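PDB 4LRL: HD domain protein from Enterococcus faecalis, which probably hydrolyses deoxyribonucleoside triphosphates to the deoxynucleoside and triphosphate, under allosteric control by bound nucleotides. Local coordinates for residues K71-S76 and A83-F88; D121-I126 and Y191-V196; I242-N247 and T408-M413; L283-E288 and V335-L340; N389-L394 and Q437-F442. One frame throughout, in Å; residues are numbered along the deposited sequence.

Interaction 1: residues K71-S76 and A83-F88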
# COMPACT_ATOMS: atom_id res chain seq x y z
N LYS C 71 3.08 -12.20 -23.08
CA LYS C 71 2.64 -12.09 -21.68
C LYS C 71 3.51 -12.93 -20.79
O LYS C 71 3.91 -14.04 -21.17
CB LYS C 71 1.18 -12.51 -21.51
CG LYS C 71 0.15 -11.45 -21.91
CD LYS C 71 -1.27 -11.92 -21.58
CE LYS C 71 -1.77 -13.02 -22.54
NZ LYS C 71 -1.67 -12.68 -24.02
N GLN C 72 3.80 -12.41 -19.61
CA GLN C 72 4.62 -13.12 -18.63
C GLN C 72 3.88 -14.32 -18.03
O GLN C 72 4.48 -15.37 -17.80
CB GLN C 72 5.08 -12.14 -17.52
CG GLN C 72 5.72 -12.79 -16.29
CD GLN C 72 7.18 -13.21 -16.53
OE1 GLN C 72 7.80 -12.80 -17.51
NE2 GLN C 72 7.72 -14.01 -15.62
N LEU C 73 2.58 -14.18 -17.78
CA LEU C 73 1.88 -15.23 -17.03
C LEU C 73 0.94 -16.08 -17.87
O LEU C 73 0.21 -16.95 -17.33
CB LEU C 73 1.18 -14.65 -15.81
CG LEU C 73 2.06 -14.43 -14.58
CD1 LEU C 73 1.18 -13.94 -13.45
CD2 LEU C 73 2.83 -15.70 -14.20
N GLY C 74 0.99 -15.86 -19.17
CA GLY C 74 0.24 -16.66 -20.13
C GLY C 74 -1.25 -16.54 -19.91
O GLY C 74 -1.86 -15.53 -20.25
N THR C 75 -1.81 -17.57 -19.30
CA THR C 75 -3.24 -17.71 -19.16
C THR C 75 -3.75 -17.13 -17.85
O THR C 75 -4.96 -17.02 -17.66
CB THR C 75 -3.67 -19.18 -19.22
OG1 THR C 75 -2.89 -19.94 -18.29
CG2 THR C 75 -3.48 -19.75 -20.64
N SER C 76 -2.84 -16.75 -16.96
CA SER C 76 -3.22 -16.17 -15.68
C SER C 76 -4.13 -14.94 -15.78
O SER C 76 -4.93 -14.70 -14.89
CB SER C 76 -2.00 -15.84 -14.84
OG SER C 76 -1.65 -16.97 -14.06
N ALA C 83 -3.10 -9.20 -14.76
CA ALA C 83 -1.84 -9.86 -15.12
C ALA C 83 -1.48 -9.81 -16.62
O ALA C 83 -1.20 -10.85 -17.23
CB ALA C 83 -1.85 -11.32 -14.63
N GLU C 84 -1.45 -8.59 -17.18
CA GLU C 84 -1.22 -8.41 -18.63
C GLU C 84 0.19 -7.94 -18.93
O GLU C 84 0.52 -7.63 -20.09
CB GLU C 84 -2.24 -7.43 -19.24
CG GLU C 84 -3.68 -7.92 -19.30
CD GLU C 84 -3.97 -8.88 -20.46
OE1 GLU C 84 -3.01 -9.48 -20.99
OE2 GLU C 84 -5.16 -9.03 -20.84
N HIS C 85 1.04 -7.90 -17.90
CA HIS C 85 2.44 -7.49 -18.01
C HIS C 85 3.27 -8.43 -18.90
O HIS C 85 3.01 -9.63 -18.94
CB HIS C 85 3.10 -7.33 -16.63
CG HIS C 85 3.04 -8.56 -15.77
ND1 HIS C 85 1.86 -9.08 -15.29
CD2 HIS C 85 4.03 -9.35 -15.27
CE1 HIS C 85 2.12 -10.15 -14.55
NE2 HIS C 85 3.43 -10.33 -14.53
N SER C 86 4.25 -7.87 -19.59
CA SER C 86 5.03 -8.62 -20.56
C SER C 86 6.30 -9.22 -19.96
O SER C 86 6.73 -8.86 -18.85
CB SER C 86 5.44 -7.72 -21.72
OG SER C 86 6.40 -6.78 -21.28
N ARG C 87 6.91 -10.12 -20.72
CA ARG C 87 8.20 -10.68 -20.35
C ARG C 87 9.30 -9.62 -20.46
O ARG C 87 10.38 -9.76 -19.87
CB ARG C 87 8.54 -11.88 -21.24
CG ARG C 87 7.65 -13.08 -21.02
CD ARG C 87 8.25 -14.33 -21.70
NE ARG C 87 7.45 -15.51 -21.38
CZ ARG C 87 7.59 -16.23 -20.27
NH1 ARG C 87 8.52 -15.92 -19.37
NH2 ARG C 87 6.79 -17.26 -20.07
N PHE C 88 9.02 -8.56 -21.21
CA PHE C 88 9.96 -7.45 -21.34
C PHE C 88 10.13 -6.72 -20.01
O PHE C 88 11.26 -6.50 -19.55
CB PHE C 88 9.50 -6.49 -22.43
CG PHE C 88 10.38 -5.28 -22.61
CD1 PHE C 88 11.49 -5.33 -23.45
CD2 PHE C 88 10.08 -4.07 -21.97
CE1 PHE C 88 12.31 -4.22 -23.64
CE2 PHE C 88 10.89 -2.95 -22.16
CZ PHE C 88 12.00 -3.03 -22.99
O HOH W 1 9.91 -13.82 -18.79
O HOH W 2 1.23 -11.59 -18.07
O HOH W 3 -1.54 -13.98 -18.19
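Q72 meets both H85 and R87 and has the most area buried here. Its backbone N donates to H85 O at 3.0 Å, a nearly straight bond (172°) in the carbonyl plane. K71 and S86 form a single backbone bridge. With CG anti to the backbone N (chi1 169°) and a bend at chi2, the Q72 side chain crosses that of R87 at about a right angle. OE1 lies 3.5 Å from R87 CG. Water 1 joins the two polar ends, donating a hydrogen bond to Q72 OE1 and accepting from R87 NH1 at 2.6 Å. Q72 O sits over one face of the guanidinium. The pair lies beside the HD-domain metal site, the Q72 side chain about 5 Å from the bound nickel ion at nearest atoms. R87 is a dATP-binding residue that starts helix 87-108, which carries the metal ligand H90. K71 runs alongside the modelled E84 conformer, its NZ in a salt bridge with D322 and a hydrogen bond with Y141. Water 2 donates to A83 O and H85 O and accepts from L73 N, linking the backbones. L73 CD1 touches A83 CB and the edge of the H85 ring, whose NE2 is bonded to D215.

Interaction 2: residues D121-I126 and Y191-V196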
# COMPACT_ATOMS: atom_id res chain seq x y z
N ASP C 121 34.13 -7.02 -9.18
CA ASP C 121 33.29 -6.16 -10.02
C ASP C 121 33.61 -6.21 -11.52
O ASP C 121 32.86 -5.66 -12.33
CB ASP C 121 33.25 -4.72 -9.49
CG ASP C 121 31.96 -4.00 -9.88
OD1 ASP C 121 32.04 -2.83 -10.30
OD2 ASP C 121 30.86 -4.60 -9.76
N ASP C 122 34.69 -6.89 -11.89
CA ASP C 122 34.92 -7.23 -13.31
C ASP C 122 33.79 -8.11 -13.86
O ASP C 122 33.55 -8.13 -15.07
CB ASP C 122 36.29 -7.91 -13.52
CG ASP C 122 37.45 -6.92 -13.49
OD1 ASP C 122 38.61 -7.37 -13.29
OD2 ASP C 122 37.22 -5.70 -13.68
N GLU C 123 33.10 -8.82 -12.98
CA GLU C 123 31.98 -9.69 -13.35
C GLU C 123 30.66 -8.95 -13.57
O GLU C 123 29.69 -9.55 -14.02
CB GLU C 123 31.77 -10.79 -12.30
CG GLU C 123 33.02 -11.61 -11.97
CD GLU C 123 33.27 -12.76 -12.93
OE1 GLU C 123 33.81 -13.79 -12.49
OE2 GLU C 123 32.95 -12.64 -14.13
N ARG C 124 30.62 -7.66 -13.24
CA ARG C 124 29.36 -6.91 -13.30
C ARG C 124 28.66 -6.98 -14.67
O ARG C 124 27.47 -7.34 -14.75
CB ARG C 124 29.54 -5.45 -12.87
CG ARG C 124 28.26 -4.62 -13.06
CD ARG C 124 28.34 -3.23 -12.46
NE ARG C 124 28.64 -3.27 -11.04
CZ ARG C 124 28.47 -2.25 -10.20
NH1 ARG C 124 28.80 -2.40 -8.93
NH2 ARG C 124 27.97 -1.10 -10.62
N LEU C 125 29.39 -6.63 -15.72
CA LEU C 125 28.79 -6.51 -17.05
C LEU C 125 28.19 -7.82 -17.58
O LEU C 125 27.08 -7.83 -18.08
CB LEU C 125 29.76 -5.90 -18.06
CG LEU C 125 29.23 -5.74 -19.49
CD1 LEU C 125 27.89 -4.96 -19.54
CD2 LEU C 125 30.29 -5.08 -20.37
N ILE C 126 28.94 -8.91 -17.45
CA ILE C 126 28.43 -10.23 -17.83
C ILE C 126 27.21 -10.65 -17.00
O ILE C 126 26.30 -11.31 -17.50
CB ILE C 126 29.54 -11.33 -17.77
CG1 ILE C 126 29.01 -12.66 -18.32
CG2 ILE C 126 30.09 -11.50 -16.35
CD1 ILE C 126 30.00 -13.82 -18.26
N TYR C 191 29.19 -21.37 -16.14
CA TYR C 191 30.17 -20.32 -15.82
C TYR C 191 30.86 -20.55 -14.46
O TYR C 191 30.19 -20.90 -13.49
CB TYR C 191 29.48 -18.94 -15.86
CG TYR C 191 30.43 -17.77 -15.88
CD1 TYR C 191 31.21 -17.51 -17.01
CD2 TYR C 191 30.54 -16.91 -14.78
CE1 TYR C 191 32.07 -16.43 -17.04
CE2 TYR C 191 31.40 -15.83 -14.81
CZ TYR C 191 32.16 -15.59 -15.94
OH TYR C 191 33.02 -14.53 -15.97
N PRO C 192 32.19 -20.36 -14.39
CA PRO C 192 32.96 -20.79 -13.21
C PRO C 192 32.73 -20.00 -11.91
O PRO C 192 33.07 -20.50 -10.83
CB PRO C 192 34.43 -20.64 -13.66
CG PRO C 192 34.38 -20.44 -15.14
CD PRO C 192 33.08 -19.77 -15.41
N ASN C 193 32.17 -18.80 -11.99
CA ASN C 193 31.94 -17.98 -10.81
C ASN C 193 30.54 -18.20 -10.20
O ASN C 193 29.54 -17.71 -10.75
CB ASN C 193 32.17 -16.50 -11.15
CG ASN C 193 32.34 -15.62 -9.92
OD1 ASN C 193 31.91 -15.96 -8.82
ND2 ASN C 193 32.95 -14.45 -10.12
N PRO C 194 30.48 -18.92 -9.07
CA PRO C 194 29.18 -19.27 -8.44
C PRO C 194 28.37 -18.05 -7.99
O PRO C 194 27.14 -18.10 -7.94
CB PRO C 194 29.58 -20.12 -7.24
CG PRO C 194 31.03 -19.75 -6.96
CD PRO C 194 31.63 -19.41 -8.28
N GLN C 195 29.06 -16.95 -7.67
CA GLN C 195 28.37 -15.71 -7.32
C GLN C 195 27.56 -15.16 -8.50
O GLN C 195 26.43 -14.70 -8.32
CB GLN C 195 29.37 -14.66 -6.83
CG GLN C 195 30.27 -15.12 -5.72
CD GLN C 195 31.38 -14.12 -5.44
OE1 GLN C 195 31.43 -13.05 -6.05
NE2 GLN C 195 32.27 -14.47 -4.52
N VAL C 196 28.15 -15.20 -9.69
CA VAL C 196 27.51 -14.75 -10.91
C VAL C 196 26.30 -15.64 -11.27
O VAL C 196 25.20 -15.14 -11.54
CB VAL C 196 28.52 -14.70 -12.09
CG1 VAL C 196 27.82 -14.39 -13.41
CG2 VAL C 196 29.65 -13.69 -11.81
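The E123 carboxylate is shared between Y191 and N193, one oxygen to each. Y191 OH donates to E123 OE2 at 2.6 Å, meeting the syn lone pair of OE2. N193 ND2 donates to E123 OE1, also at 2.6 Å, in a straight bond (179°). OE1 lies in the amide plane of N193, but the N-H comes from above the carboxylate plane. The chain of E123 bends at chi2 (-84°), which swings the carboxylate across to both donors. Nearer the backbone, E123 CB packs on V196 CG2 at 3.6 Å. I126 CD1 sits over one face of the Y191 ring, 3.9 Å from its centroid, a CH-pi contact. Helix 179-187 adds F179, K182 and V186 around I126. This is the tight part. The looser side holds D122 and P192, both exposed and without contact across the segments. N193 is also the N-cap of helix 194-200, its OD1 accepting from Q195 N. One asparagine therefore caps its own helix and ties it to E123 of the segment 121-126. With two short bonds to neutral donors, E123 is probably ionised.

Interaction 3: residues I242-N247 and T408-M413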
# COMPACT_ATOMS: atom_id res chain seq x y z
N ILE C 242 26.28 -17.07 -3.16
CA ILE C 242 25.51 -16.02 -2.50
C ILE C 242 24.85 -16.56 -1.23
O ILE C 242 24.28 -17.65 -1.23
CB ILE C 242 24.45 -15.43 -3.46
CG1 ILE C 242 25.14 -14.56 -4.51
CG2 ILE C 242 23.37 -14.66 -2.69
CD1 ILE C 242 24.20 -14.01 -5.56
N ALA C 243 24.93 -15.77 -0.16
CA ALA C 243 24.37 -16.13 1.13
C ALA C 243 23.66 -14.93 1.75
O ALA C 243 23.60 -13.86 1.16
CB ALA C 243 25.47 -16.64 2.08
N PHE C 244 23.10 -15.12 2.94
CA PHE C 244 22.36 -14.06 3.61
C PHE C 244 22.70 -14.04 5.07
O PHE C 244 22.63 -15.07 5.75
CB PHE C 244 20.84 -14.23 3.40
CG PHE C 244 20.47 -14.36 1.95
CD1 PHE C 244 20.61 -15.58 1.28
CD2 PHE C 244 20.01 -13.26 1.24
CE1 PHE C 244 20.31 -15.70 -0.06
CE2 PHE C 244 19.69 -13.37 -0.10
CZ PHE C 244 19.84 -14.59 -0.75
N ALA C 245 23.07 -12.86 5.55
CA ALA C 245 23.43 -12.68 6.95
C ALA C 245 22.33 -13.26 7.84
O ALA C 245 21.14 -13.06 7.57
CB ALA C 245 23.65 -11.21 7.26
N MET C 246 22.75 -14.00 8.87
CA MET C 246 21.81 -14.64 9.81
C MET C 246 20.83 -13.66 10.45
O MET C 246 19.71 -14.03 10.79
CB MET C 246 22.57 -15.44 10.89
CG MET C 246 21.71 -16.33 11.77
SD MET C 246 20.79 -17.63 10.88
CE MET C 246 19.56 -18.02 12.11
N ASN C 247 21.24 -12.40 10.60
CA ASN C 247 20.35 -11.40 11.20
C ASN C 247 19.17 -11.00 10.29
O ASN C 247 18.27 -10.29 10.72
CB ASN C 247 21.12 -10.16 11.69
CG ASN C 247 21.75 -9.38 10.56
OD1 ASN C 247 21.17 -8.43 10.05
ND2 ASN C 247 22.95 -9.78 10.17
N THR C 408 20.60 -26.43 -4.24
CA THR C 408 19.21 -26.55 -3.83
C THR C 408 18.93 -25.81 -2.53
O THR C 408 17.83 -25.88 -1.99
CB THR C 408 18.85 -28.03 -3.62
OG1 THR C 408 19.64 -28.57 -2.55
CG2 THR C 408 19.12 -28.84 -4.89
N GLN C 409 19.93 -25.08 -2.04
CA GLN C 409 19.86 -24.53 -0.68
C GLN C 409 19.92 -23.00 -0.61
O GLN C 409 20.55 -22.34 -1.44
CB GLN C 409 20.98 -25.13 0.19
CG GLN C 409 21.07 -26.64 0.13
CD GLN C 409 22.19 -27.19 0.99
OE1 GLN C 409 22.15 -27.10 2.21
NE2 GLN C 409 23.20 -27.76 0.34
N ILE C 410 19.24 -22.45 0.38
CA ILE C 410 19.39 -21.04 0.72
C ILE C 410 20.31 -20.99 1.93
O ILE C 410 20.00 -21.54 2.98
CB ILE C 410 18.02 -20.39 0.99
CG1 ILE C 410 17.16 -20.45 -0.27
CG2 ILE C 410 18.18 -18.96 1.48
CD1 ILE C 410 15.70 -20.17 -0.03
N GLU C 411 21.47 -20.35 1.77
CA GLU C 411 22.50 -20.38 2.80
C GLU C 411 22.48 -19.12 3.67
O GLU C 411 22.49 -18.00 3.15
CB GLU C 411 23.90 -20.57 2.20
CG GLU C 411 24.02 -21.76 1.26
CD GLU C 411 24.27 -23.09 1.97
OE1 GLU C 411 23.88 -23.26 3.14
OE2 GLU C 411 24.85 -23.99 1.33
N LEU C 412 22.43 -19.32 4.98
CA LEU C 412 22.49 -18.23 5.94
C LEU C 412 23.88 -18.21 6.55
O LEU C 412 24.41 -19.26 6.94
CB LEU C 412 21.44 -18.40 7.03
CG LEU C 412 19.97 -18.35 6.59
CD1 LEU C 412 19.11 -19.22 7.48
CD2 LEU C 412 19.44 -16.93 6.59
N MET C 413 24.48 -17.03 6.61
CA MET C 413 25.82 -16.91 7.18
C MET C 413 25.85 -16.41 8.62
O MET C 413 25.32 -15.34 8.95
CB MET C 413 26.74 -16.06 6.31
CG MET C 413 28.19 -16.21 6.72
SD MET C 413 29.33 -15.25 5.73
CE MET C 413 29.37 -16.26 4.25
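F244 is bonded through both its backbone N and O to the segment 408-413. Its N donates to E411 O at 3.0 Å, in the carbonyl plane. Its O accepts from M413 N at 2.8 Å, with the donor 45° out of that plane, and L412 CA makes a further CH...O contact to it. M246 N then bonds M413 O at 2.9 Å. These bonds make strands 241-245 and 411-413 parallel neighbours at the middle of a four-stranded mixed sheet. The short axes diverge by 50°, so the pairing is strongly twisted. F244 and L412 lie on one face. There F244 CB is 4.4 Å from L412 CD2, and I410 CG2 meets F244 CD1 obliquely at 4.2 Å. M246 bends at chi2 (60°), which brings its SD to 4.0 Å from L412 CB. A245 and M413 lie on the other face, where M413 CB also approaches A243 CB. Further out, I235 and I204 pack on F244, while L422 and V425 of helix 422-425 pack on L412. Outer strand 419-421 bonds L412 through V420, and outer strand 235-238 bonds A243 through R236.

Interaction 4: residues L283-E288 and V335-L340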
# COMPACT_ATOMS: atom_id res chain seq x y z
N LEU C 283 -4.06 -26.01 -30.09
CA LEU C 283 -2.85 -26.07 -30.89
C LEU C 283 -2.62 -27.49 -31.38
O LEU C 283 -2.15 -27.69 -32.51
CB LEU C 283 -1.64 -25.58 -30.08
CG LEU C 283 -1.64 -24.10 -29.66
CD1 LEU C 283 -0.53 -23.85 -28.67
CD2 LEU C 283 -1.49 -23.16 -30.86
N HIS C 284 -2.96 -28.46 -30.55
CA HIS C 284 -2.79 -29.85 -30.92
C HIS C 284 -3.67 -30.21 -32.12
O HIS C 284 -3.22 -30.88 -33.05
CB HIS C 284 -3.06 -30.78 -29.74
CG HIS C 284 -2.69 -32.21 -30.01
ND1 HIS C 284 -3.51 -33.27 -29.66
CD2 HIS C 284 -1.62 -32.74 -30.63
CE1 HIS C 284 -2.93 -34.40 -30.03
NE2 HIS C 284 -1.79 -34.11 -30.63
N ARG C 285 -4.92 -29.75 -32.08
CA ARG C 285 -5.88 -29.99 -33.15
C ARG C 285 -5.43 -29.38 -34.46
O ARG C 285 -5.55 -30.00 -35.51
CB ARG C 285 -7.27 -29.45 -32.78
CG ARG C 285 -8.40 -29.83 -33.75
CD ARG C 285 -8.57 -31.35 -33.90
NE ARG C 285 -9.70 -31.68 -34.76
CZ ARG C 285 -10.00 -32.91 -35.18
NH1 ARG C 285 -9.26 -33.95 -34.81
NH2 ARG C 285 -11.05 -33.11 -35.97
N ALA C 286 -4.91 -28.16 -34.39
CA ALA C 286 -4.37 -27.49 -35.56
C ALA C 286 -3.23 -28.29 -36.21
O ALA C 286 -3.20 -28.45 -37.42
CB ALA C 286 -3.90 -26.10 -35.20
N LYS C 287 -2.33 -28.81 -35.38
CA LYS C 287 -1.22 -29.64 -35.85
C LYS C 287 -1.76 -30.90 -36.54
O LYS C 287 -1.28 -31.28 -37.61
CB LYS C 287 -0.30 -30.00 -34.67
CG LYS C 287 0.93 -30.85 -35.02
CD LYS C 287 1.97 -30.83 -33.88
CE LYS C 287 2.81 -32.11 -33.80
NZ LYS C 287 3.80 -32.25 -34.89
N GLU C 288 -2.76 -31.53 -35.92
CA GLU C 288 -3.33 -32.77 -36.45
C GLU C 288 -4.02 -32.55 -37.77
O GLU C 288 -3.90 -33.38 -38.67
CB GLU C 288 -4.32 -33.38 -35.47
CG GLU C 288 -3.67 -34.08 -34.30
CD GLU C 288 -4.67 -34.45 -33.23
OE1 GLU C 288 -5.60 -33.65 -32.98
OE2 GLU C 288 -4.51 -35.54 -32.63
N VAL C 335 -13.01 -22.11 -39.63
CA VAL C 335 -12.52 -23.33 -40.28
C VAL C 335 -13.54 -24.47 -40.12
O VAL C 335 -14.12 -24.63 -39.05
CB VAL C 335 -11.12 -23.72 -39.69
CG1 VAL C 335 -10.78 -25.20 -39.95
CG2 VAL C 335 -10.04 -22.81 -40.27
N PRO C 336 -13.78 -25.26 -41.19
CA PRO C 336 -14.80 -26.30 -41.10
C PRO C 336 -14.32 -27.59 -40.42
O PRO C 336 -14.30 -28.67 -41.03
CB PRO C 336 -15.20 -26.54 -42.57
CG PRO C 336 -13.99 -26.21 -43.34
CD PRO C 336 -13.23 -25.16 -42.56
N ASP C 337 -13.90 -27.44 -39.18
CA ASP C 337 -13.75 -28.54 -38.27
C ASP C 337 -14.44 -28.10 -36.99
O ASP C 337 -14.17 -27.02 -36.48
CB ASP C 337 -12.28 -28.85 -38.00
CG ASP C 337 -12.10 -29.94 -36.95
OD1 ASP C 337 -12.50 -31.10 -37.22
OD2 ASP C 337 -11.56 -29.64 -35.86
N SER C 338 -15.33 -28.94 -36.49
CA SER C 338 -16.14 -28.63 -35.32
C SER C 338 -15.27 -28.37 -34.08
O SER C 338 -15.42 -27.35 -33.39
CB SER C 338 -17.15 -29.75 -35.08
OG SER C 338 -17.74 -29.67 -33.79
N ILE C 339 -14.35 -29.29 -33.81
CA ILE C 339 -13.49 -29.24 -32.64
C ILE C 339 -12.58 -28.01 -32.64
O ILE C 339 -12.49 -27.30 -31.62
CB ILE C 339 -12.68 -30.55 -32.50
CG1 ILE C 339 -13.62 -31.71 -32.13
CG2 ILE C 339 -11.55 -30.42 -31.47
CD1 ILE C 339 -13.02 -33.10 -32.31
N LEU C 340 -11.92 -27.74 -33.76
CA LEU C 340 -11.00 -26.60 -33.84
C LEU C 340 -11.74 -25.27 -33.69
O LEU C 340 -11.36 -24.43 -32.87
CB LEU C 340 -10.18 -26.62 -35.15
CG LEU C 340 -9.07 -25.57 -35.20
CD1 LEU C 340 -7.80 -26.06 -34.48
CD2 LEU C 340 -8.75 -25.13 -36.62
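D337 is the N-cap of helix 338-348, and R285 of helix 270-291 holds it by a side-on salt bridge. R285 NE donates to D337 OD2 at 3.0 Å and NH2 to OD1 at 2.8 Å. Both oxygens lie close to the guanidinium plane and are met on their syn sides, although the guanidinium and carboxylate planes are 37° apart. D337 OD2 takes a second bond from L340 N at 2.9 Å, on its anti side and from the other face of the carboxylate. One oxygen thus serves both the cap and the ion pair. R285 turns at chi2 (58°) and then runs straight to the guanidinium, which brings it to the capping residue. I339 CD1 sits over the centre of one guanidinium face, 4.1 Å above it. L340 CD1 packs on R285 CB at 3.8 Å and A286 CB at 4.0 Å, the apolar part of the contact. R285 NH1 is bonded to Y384. Helix 322-332 closes the buried side with W332, which touches both A286 and L340, and L282 and L289 of helix 270-291 also touch L340.

Interaction 5: residues N389-L394 and Q437-F442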
# COMPACT_ATOMS: atom_id res chain seq x y z
N ASN C 389 -4.15 -33.05 -15.38
CA ASN C 389 -2.84 -32.47 -15.07
C ASN C 389 -2.63 -32.15 -13.61
O ASN C 389 -3.59 -32.03 -12.84
CB ASN C 389 -2.49 -31.26 -15.97
CG ASN C 389 -3.40 -30.06 -15.74
OD1 ASN C 389 -3.79 -29.75 -14.62
ND2 ASN C 389 -3.72 -29.36 -16.82
N SER C 390 -1.37 -32.05 -13.22
CA SER C 390 -1.04 -31.69 -11.87
C SER C 390 -0.19 -30.43 -11.87
O SER C 390 0.41 -30.06 -12.89
CB SER C 390 -0.33 -32.85 -11.17
OG SER C 390 1.07 -32.71 -11.21
N SER C 391 -0.16 -29.75 -10.73
CA SER C 391 0.65 -28.56 -10.59
C SER C 391 2.14 -28.89 -10.67
O SER C 391 2.94 -28.02 -11.01
CB SER C 391 0.30 -27.81 -9.31
OG SER C 391 0.47 -28.63 -8.17
N TYR C 392 2.50 -30.15 -10.39
CA TYR C 392 3.88 -30.63 -10.51
C TYR C 392 4.43 -30.41 -11.92
O TYR C 392 5.63 -30.24 -12.10
CB TYR C 392 3.99 -32.12 -10.18
CG TYR C 392 4.05 -32.47 -8.70
CD1 TYR C 392 5.02 -31.91 -7.87
CD2 TYR C 392 3.16 -33.40 -8.15
CE1 TYR C 392 5.09 -32.24 -6.51
CE2 TYR C 392 3.23 -33.75 -6.79
CZ TYR C 392 4.19 -33.16 -5.98
OH TYR C 392 4.27 -33.48 -4.64
N ASP C 393 3.53 -30.44 -12.89
CA ASP C 393 3.87 -30.22 -14.29
C ASP C 393 4.20 -28.76 -14.63
O ASP C 393 4.75 -28.48 -15.70
CB ASP C 393 2.72 -30.70 -15.19
CG ASP C 393 2.44 -32.21 -15.05
OD1 ASP C 393 3.38 -32.96 -14.69
OD2 ASP C 393 1.28 -32.62 -15.29
N LEU C 394 3.87 -27.83 -13.73
CA LEU C 394 4.06 -26.40 -14.04
C LEU C 394 5.49 -25.95 -13.71
O LEU C 394 6.14 -26.56 -12.86
CB LEU C 394 2.99 -25.53 -13.36
CG LEU C 394 1.54 -25.73 -13.85
CD1 LEU C 394 0.53 -25.03 -12.94
CD2 LEU C 394 1.34 -25.33 -15.32
N GLN C 437 3.71 -29.99 -2.05
CA GLN C 437 3.00 -31.04 -2.77
C GLN C 437 2.36 -30.45 -4.03
O GLN C 437 2.41 -29.24 -4.24
CB GLN C 437 1.96 -31.73 -1.88
CG GLN C 437 1.18 -30.80 -0.96
CD GLN C 437 0.75 -31.49 0.33
OE1 GLN C 437 1.28 -31.20 1.41
NE2 GLN C 437 -0.19 -32.42 0.23
N GLY C 438 1.77 -31.32 -4.85
CA GLY C 438 1.13 -30.91 -6.10
C GLY C 438 -0.12 -31.72 -6.34
O GLY C 438 -0.13 -32.93 -6.09
N ASP C 439 -1.17 -31.07 -6.84
CA ASP C 439 -2.48 -31.70 -6.93
C ASP C 439 -2.62 -32.70 -8.10
O ASP C 439 -1.62 -33.12 -8.69
CB ASP C 439 -3.59 -30.64 -6.98
CG ASP C 439 -3.52 -29.76 -8.22
OD1 ASP C 439 -3.88 -28.58 -8.10
OD2 ASP C 439 -3.12 -30.23 -9.30
N GLU C 440 -3.85 -33.09 -8.38
CA GLU C 440 -4.21 -33.81 -9.59
C GLU C 440 -5.61 -33.35 -9.96
O GLU C 440 -6.53 -33.43 -9.14
CB GLU C 440 -4.21 -35.34 -9.38
CG GLU C 440 -2.88 -36.00 -9.05
CD GLU C 440 -1.90 -36.03 -10.21
OE1 GLU C 440 -2.34 -36.18 -11.37
OE2 GLU C 440 -0.68 -35.91 -9.95
N ARG C 441 -5.77 -32.87 -11.18
CA ARG C 441 -7.09 -32.46 -11.65
C ARG C 441 -7.57 -33.16 -12.91
O ARG C 441 -6.78 -33.50 -13.80
CB ARG C 441 -7.15 -30.95 -11.83
CG ARG C 441 -7.42 -30.23 -10.53
CD ARG C 441 -7.34 -28.71 -10.66
NE ARG C 441 -7.43 -28.13 -9.32
CZ ARG C 441 -8.56 -27.91 -8.68
NH1 ARG C 441 -9.73 -28.18 -9.25
NH2 ARG C 441 -8.53 -27.40 -7.46
N PHE C 442 -8.88 -33.37 -12.97
CA PHE C 442 -9.55 -33.86 -14.16
C PHE C 442 -10.42 -32.74 -14.73
O PHE C 442 -11.26 -32.15 -14.03
CB PHE C 442 -10.39 -35.10 -13.80
CG PHE C 442 -11.24 -35.59 -14.93
CD1 PHE C 442 -10.66 -36.04 -16.12
CD2 PHE C 442 -12.62 -35.61 -14.80
CE1 PHE C 442 -11.45 -36.50 -17.17
CE2 PHE C 442 -13.44 -36.08 -15.85
CZ PHE C 442 -12.85 -36.53 -17.04
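The segments 389-394 and 437-442 run antiparallel, 170° apart end to end, and meet as one hydrogen-bonded pair between N389 and R441. R441 N donates to N389 O at 2.9 Å, and N389 N donates to R441 O at 3.1 Å. Beyond this pair the contact passes to side chains. S391 OG accepts from D439 N at 3.2 Å. With chi1 58°, OG lies between the S391 backbone N and carbonyl carbon, facing that N-H. In return S391 N makes a weak bond to D439 OD2. Strand 441-444 is the central strand of a three-stranded antiparallel sheet, with 387-389 on one edge and 354-357 on the other. The pair lies at the end of strand 387-389, just before the short 3-10 turn 391-393. On that turn is Y392, a dATP-binding residue. G438 CA lies over one face of its ring, 3.8 Å from the centroid and 18° off the normal, a CH-pi contact. G438 has no side chain, which lets the ring come this close. D439 OD1 forms a salt bridge with R273 of helix 270-291. R441 NH1 bonds S355 OG of strand 354-357. The R441 side chain is about 9 Å from bound dGTP and from bound dTTP, at nearest atoms.

Interaction 3 is the buried one, held by strand backbone bonds and apolar side chains. The other four are partly buried and rely more on polar groups. Interactions 2 and 4 each use a helix N-cap residue to hold a side chain of the other segment, but interaction 2 pairs a carboxylate with neutral donors and interaction 4 with an arginine. They lie on opposite sides of the chain's centre. Interactions 2 and 3 touch, Q195 O being 3.6 Å from I242 CD1. Interaction 1 lies beside the metal site and interaction 5 near bound nucleotides; both contain dATP-binding residues, and waters bridge interaction 1. Helix 270-291 carries one segment of interaction 4 and supports interaction 5 through R273.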